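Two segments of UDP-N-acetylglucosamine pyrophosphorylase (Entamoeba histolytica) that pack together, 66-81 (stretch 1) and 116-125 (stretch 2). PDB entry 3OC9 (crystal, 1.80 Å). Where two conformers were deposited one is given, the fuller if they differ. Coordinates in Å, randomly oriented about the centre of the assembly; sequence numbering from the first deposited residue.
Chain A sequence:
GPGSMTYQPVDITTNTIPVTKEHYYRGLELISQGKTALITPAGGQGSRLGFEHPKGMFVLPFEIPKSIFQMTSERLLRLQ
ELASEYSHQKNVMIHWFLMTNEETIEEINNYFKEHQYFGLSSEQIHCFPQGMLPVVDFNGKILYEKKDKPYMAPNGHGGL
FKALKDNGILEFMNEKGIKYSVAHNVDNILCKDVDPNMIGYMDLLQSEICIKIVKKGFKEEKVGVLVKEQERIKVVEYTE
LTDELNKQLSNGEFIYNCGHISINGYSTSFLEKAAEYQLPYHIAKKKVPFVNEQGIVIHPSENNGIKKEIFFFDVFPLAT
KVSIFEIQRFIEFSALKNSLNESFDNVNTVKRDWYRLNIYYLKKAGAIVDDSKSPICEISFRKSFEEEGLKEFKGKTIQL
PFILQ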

# COMPACT_ATOMS: atom_id res chain seq x y z
N LYS A 66 -6.04 9.49 15.24
CA LYS A 66 -5.87 10.02 13.87
C LYS A 66 -6.39 9.05 12.80
O LYS A 66 -6.34 7.83 12.98
CB LYS A 66 -4.40 10.35 13.60
CG LYS A 66 -3.81 11.42 14.53
CD LYS A 66 -2.34 11.69 14.23
CE LYS A 66 -1.76 12.71 15.22
NZ LYS A 66 -0.27 12.83 15.11
N SER A 67 -6.92 9.59 11.69
CA SER A 67 -7.36 8.75 10.56
C SER A 67 -6.18 8.19 9.76
O SER A 67 -5.06 8.72 9.85
CB SER A 67 -8.29 9.52 9.60
OG SER A 67 -7.58 10.53 8.88
N ILE A 68 -6.44 7.15 8.97
CA ILE A 68 -5.42 6.57 8.06
C ILE A 68 -4.92 7.65 7.07
O ILE A 68 -3.70 7.80 6.86
CB ILE A 68 -5.98 5.30 7.31
CG1 ILE A 68 -6.29 4.16 8.32
CG2 ILE A 68 -5.03 4.83 6.20
CD1 ILE A 68 -7.10 2.98 7.72
N PHE A 69 -5.85 8.41 6.47
CA PHE A 69 -5.48 9.53 5.58
C PHE A 69 -4.58 10.58 6.27
O PHE A 69 -3.64 11.08 5.63
CB PHE A 69 -6.72 10.25 4.97
CG PHE A 69 -7.40 9.52 3.80
CD1 PHE A 69 -6.69 8.72 2.89
CD2 PHE A 69 -8.77 9.73 3.57
CE1 PHE A 69 -7.35 8.10 1.80
CE2 PHE A 69 -9.43 9.12 2.48
CZ PHE A 69 -8.72 8.30 1.60
N GLN A 70 -4.87 10.92 7.54
CA GLN A 70 -4.02 11.86 8.31
C GLN A 70 -2.58 11.33 8.54
O GLN A 70 -1.62 12.11 8.43
CB GLN A 70 -4.67 12.28 9.66
CG GLN A 70 -3.79 13.29 10.48
CD GLN A 70 -4.51 13.91 11.70
OE1 GLN A 70 -5.69 13.63 11.97
NE2 GLN A 70 -3.79 14.76 12.44
N MET A 71 -2.43 10.04 8.86
CA MET A 71 -1.11 9.37 9.00
C MET A 71 -0.25 9.54 7.73
O MET A 71 0.94 9.97 7.79
CB MET A 71 -1.27 7.85 9.25
CG MET A 71 -2.31 7.39 10.28
SD MET A 71 -1.63 6.75 11.81
CE MET A 71 -1.35 8.29 12.68
N THR A 72 -0.84 9.19 6.58
CA THR A 72 -0.16 9.35 5.27
C THR A 72 0.24 10.82 5.00
O THR A 72 1.38 11.09 4.59
CB THR A 72 -1.02 8.75 4.10
OG1 THR A 72 -1.40 7.40 4.43
CG2 THR A 72 -0.23 8.76 2.76
N SER A 73 -0.67 11.77 5.25
CA SER A 73 -0.35 13.20 5.08
C SER A 73 0.90 13.62 5.89
O SER A 73 1.78 14.32 5.38
CB SER A 73 -1.56 14.10 5.45
OG SER A 73 -2.68 13.79 4.60
N GLU A 74 0.96 13.16 7.14
CA GLU A 74 2.06 13.53 8.06
C GLU A 74 3.42 12.92 7.65
O GLU A 74 4.47 13.59 7.74
CB GLU A 74 1.68 13.19 9.52
CG GLU A 74 0.57 14.13 10.09
CD GLU A 74 0.17 13.84 11.54
OE1 GLU A 74 0.56 12.78 12.09
OE2 GLU A 74 -0.58 14.66 12.12
N ARG A 75 3.41 11.68 7.17
CA ARG A 75 4.62 11.06 6.63
C ARG A 75 5.15 11.81 5.38
O ARG A 75 6.36 12.02 5.26
CB ARG A 75 4.40 9.55 6.38
CG ARG A 75 5.64 8.79 5.87
CD ARG A 75 5.69 7.34 6.38
NE ARG A 75 6.21 7.28 7.73
CZ ARG A 75 6.19 6.20 8.52
NH1 ARG A 75 6.70 6.31 9.74
NH2 ARG A 75 5.67 5.03 8.13
N LEU A 76 4.27 12.22 4.46
CA LEU A 76 4.70 13.03 3.30
C LEU A 76 5.33 14.38 3.74
O LEU A 76 6.36 14.80 3.19
CB LEU A 76 3.55 13.25 2.30
CG LEU A 76 2.98 12.02 1.57
CD1 LEU A 76 1.84 12.44 0.60
CD2 LEU A 76 4.08 11.27 0.78
N LEU A 77 4.71 15.05 4.73
CA LEU A 77 5.30 16.29 5.29
C LEU A 77 6.73 16.08 5.86
O LEU A 77 7.62 16.92 5.62
CB LEU A 77 4.36 16.92 6.34
CG LEU A 77 3.09 17.61 5.79
CD1 LEU A 77 2.13 17.91 6.93
CD2 LEU A 77 3.38 18.91 5.00
N ARG A 78 6.96 14.96 6.53
CA ARG A 78 8.30 14.66 7.13
C ARG A 78 9.36 14.32 6.06
O ARG A 78 10.51 14.76 6.17
CB ARG A 78 8.18 13.54 8.17
CG ARG A 78 9.51 13.09 8.82
CD ARG A 78 10.22 14.26 9.55
NE ARG A 78 11.38 13.81 10.32
CZ ARG A 78 12.28 14.63 10.87
NH1 ARG A 78 12.17 15.95 10.72
NH2 ARG A 78 13.29 14.13 11.57
N LEU A 79 8.96 13.53 5.05
CA LEU A 79 9.82 13.23 3.91
C LEU A 79 10.22 14.49 3.13
O LEU A 79 11.39 14.65 2.76
CB LEU A 79 9.13 12.20 2.97
CG LEU A 79 9.06 10.77 3.54
CD1 LEU A 79 8.06 9.91 2.74
CD2 LEU A 79 10.48 10.12 3.51
N GLN A 80 9.27 15.40 2.90
CA GLN A 80 9.60 16.69 2.25
C GLN A 80 10.65 17.49 3.05
O GLN A 80 11.58 18.06 2.46
CB GLN A 80 8.33 17.56 2.02
CG GLN A 80 7.42 17.05 0.85
CD GLN A 80 6.07 17.79 0.74
OE1 GLN A 80 5.30 17.54 -0.21
NE2 GLN A 80 5.76 18.67 1.69
N GLU A 81 10.49 17.50 4.36
CA GLU A 81 11.38 18.21 5.31
C GLU A 81 12.82 17.65 5.30
O GLU A 81 13.78 18.41 5.21
CB GLU A 81 10.79 18.14 6.71
CG GLU A 81 11.52 18.95 7.79
CD GLU A 81 10.71 19.04 9.08
OE1 GLU A 81 10.35 18.00 9.68
OE2 GLU A 81 10.44 20.19 9.49
N GLN A 116 -8.62 21.16 6.01
CA GLN A 116 -7.51 22.01 5.50
C GLN A 116 -6.27 21.16 5.10
O GLN A 116 -5.11 21.54 5.36
CB GLN A 116 -7.17 23.15 6.49
CG GLN A 116 -6.49 24.43 5.93
CD GLN A 116 -7.35 25.22 4.93
OE1 GLN A 116 -8.56 25.41 5.12
NE2 GLN A 116 -6.72 25.69 3.87
N TYR A 117 -6.56 20.02 4.46
CA TYR A 117 -5.56 19.07 3.91
C TYR A 117 -4.50 18.52 4.88
O TYR A 117 -3.44 18.03 4.45
CB TYR A 117 -4.92 19.66 2.63
CG TYR A 117 -5.98 20.11 1.63
CD1 TYR A 117 -6.62 19.19 0.80
CD2 TYR A 117 -6.36 21.43 1.57
CE1 TYR A 117 -7.62 19.60 -0.10
CE2 TYR A 117 -7.35 21.86 0.68
CZ TYR A 117 -7.97 20.94 -0.14
OH TYR A 117 -8.95 21.37 -1.01
N PHE A 118 -4.80 18.55 6.18
CA PHE A 118 -3.87 18.14 7.24
C PHE A 118 -2.48 18.81 7.13
O PHE A 118 -1.48 18.26 7.58
CB PHE A 118 -3.74 16.58 7.33
CG PHE A 118 -5.07 15.88 7.56
CD1 PHE A 118 -5.67 15.89 8.83
CD2 PHE A 118 -5.72 15.23 6.51
CE1 PHE A 118 -6.90 15.26 9.05
CE2 PHE A 118 -6.95 14.60 6.72
CZ PHE A 118 -7.54 14.61 8.00
N GLY A 119 -2.44 20.02 6.56
CA GLY A 119 -1.16 20.75 6.43
C GLY A 119 -0.45 20.64 5.08
O GLY A 119 0.56 21.33 4.86
N LEU A 120 -0.94 19.77 4.20
CA LEU A 120 -0.49 19.72 2.78
C LEU A 120 -1.07 20.90 1.97
O LEU A 120 -1.91 21.66 2.48
CB LEU A 120 -0.85 18.37 2.13
CG LEU A 120 -0.16 17.12 2.72
CD1 LEU A 120 -0.82 15.81 2.24
CD2 LEU A 120 1.33 17.15 2.40
N SER A 121 -0.58 21.08 0.74
CA SER A 121 -1.13 22.07 -0.19
C SER A 121 -2.27 21.50 -1.05
O SER A 121 -2.19 20.35 -1.50
CB SER A 121 -0.03 22.63 -1.10
OG SER A 121 -0.57 23.43 -2.16
N SER A 122 -3.30 22.31 -1.31
CA SER A 122 -4.36 21.89 -2.25
C SER A 122 -3.84 21.55 -3.65
O SER A 122 -4.51 20.83 -4.41
CB SER A 122 -5.49 22.94 -2.35
OG SER A 122 -5.05 24.12 -3.03
N GLU A 123 -2.65 22.05 -3.98
CA GLU A 123 -2.08 21.85 -5.31
C GLU A 123 -1.48 20.46 -5.51
O GLU A 123 -1.24 20.05 -6.66
CB GLU A 123 -1.04 22.93 -5.61
CG GLU A 123 -1.57 24.35 -5.41
CD GLU A 123 -0.74 25.41 -6.08
OE1 GLU A 123 0.51 25.38 -5.93
OE2 GLU A 123 -1.33 26.29 -6.75
N GLN A 124 -1.28 19.72 -4.42
CA GLN A 124 -0.60 18.39 -4.47
C GLN A 124 -1.46 17.13 -4.26
O GLN A 124 -0.93 16.02 -4.35
CB GLN A 124 0.61 18.36 -3.49
CG GLN A 124 0.30 18.04 -2.01
CD GLN A 124 1.50 18.31 -1.09
OE1 GLN A 124 1.56 19.33 -0.39
NE2 GLN A 124 2.48 17.41 -1.12
N ILE A 125 -2.76 17.30 -3.99
CA ILE A 125 -3.71 16.18 -3.77
C ILE A 125 -4.58 16.03 -5.02
O ILE A 125 -5.23 17.01 -5.41
CB ILE A 125 -4.65 16.50 -2.58
CG1 ILE A 125 -3.86 16.66 -1.29
CG2 ILE A 125 -5.75 15.44 -2.42
CD1 ILE A 125 -3.37 15.35 -0.74
O HOH W 1 3.60 20.62 1.03

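How does a segment without regular secondary structure settle against a helix? Residues 68-81 form the helix, and the second stretch folds compactly beside it, the CA atoms of Gln70 and Phe118 lying 6.4 Å apart. No backbone hydrogen bond joins the two; the contact rests largely on side chains, and the stretches together bury 457 Å². Residues 116-119 all have positive phi, and the resulting bend is tied by Leu120 N donating to Tyr117 O at 3.1 Å. Gly119, at phi 97° and psi -8°, has the reason for its identity in its own backbone: a CB would jam against the carbonyl O of Phe118, and it would also sit tightly, 3.4 Å from Leu77 CD1.

What holds the Phe118 ring in place? Its CA-to-CB bond points toward the helix, and chi1 in the m well with chi2 at -76° brings one ring face over Gln70. Gln70 CB lies 3.9 Å from the ring centroid and only 16° off the ring normal, a CH-pi contact in which a weakly polarised C-H meets the pi cloud. The extended t, t conformation of Gln70 carries its amide onward, where NE2 donates to Glu74 OE2 at 3.2 Å; Glu74 OE1 in turn forms a salt bridge with Lys66 NZ at 3.1 Å. Near the ring, Ser67 uses its p rotamer to cap the helix, OG accepting from Gln70 N at 3.0 Å.

Why can a serine sit in the middle of an apolar contact? Ser73 points toward the second stretch, its CB 3.8 Å from Phe118 CB, and a small side chain occupies this close approach. Its m rotamer turns Ser73 OG back to its own helix, where it donates to Phe69 O at 3.1 Å. With that polar need met, Ser73 OG can lie 3.6 Å from Leu120 CD1. Leu120, m and t, starts sideways but its end comes nearer the helix, placing CD2 3.7 Å from Leu77 CD2. Leu77 adopts the same m, t pair, and its CD1 also packs 3.7 Å from Phe118 O.

Where do the stretches bond directly? Gln124 NE2 donates to Gln80 OE1 at 3.0 Å, the one hydrogen bond between them. The other ends of the amides are bridged by a water that accepts from Gln80 NE2 at 3.0 Å and donates to Gln124 OE1 at 2.8 Å. Gln124 closes a type I turn from Ser121, and its p chi1 lets OE1 also accept from Ser121 N at 3.0 Å, steadying the amide that reaches the helix.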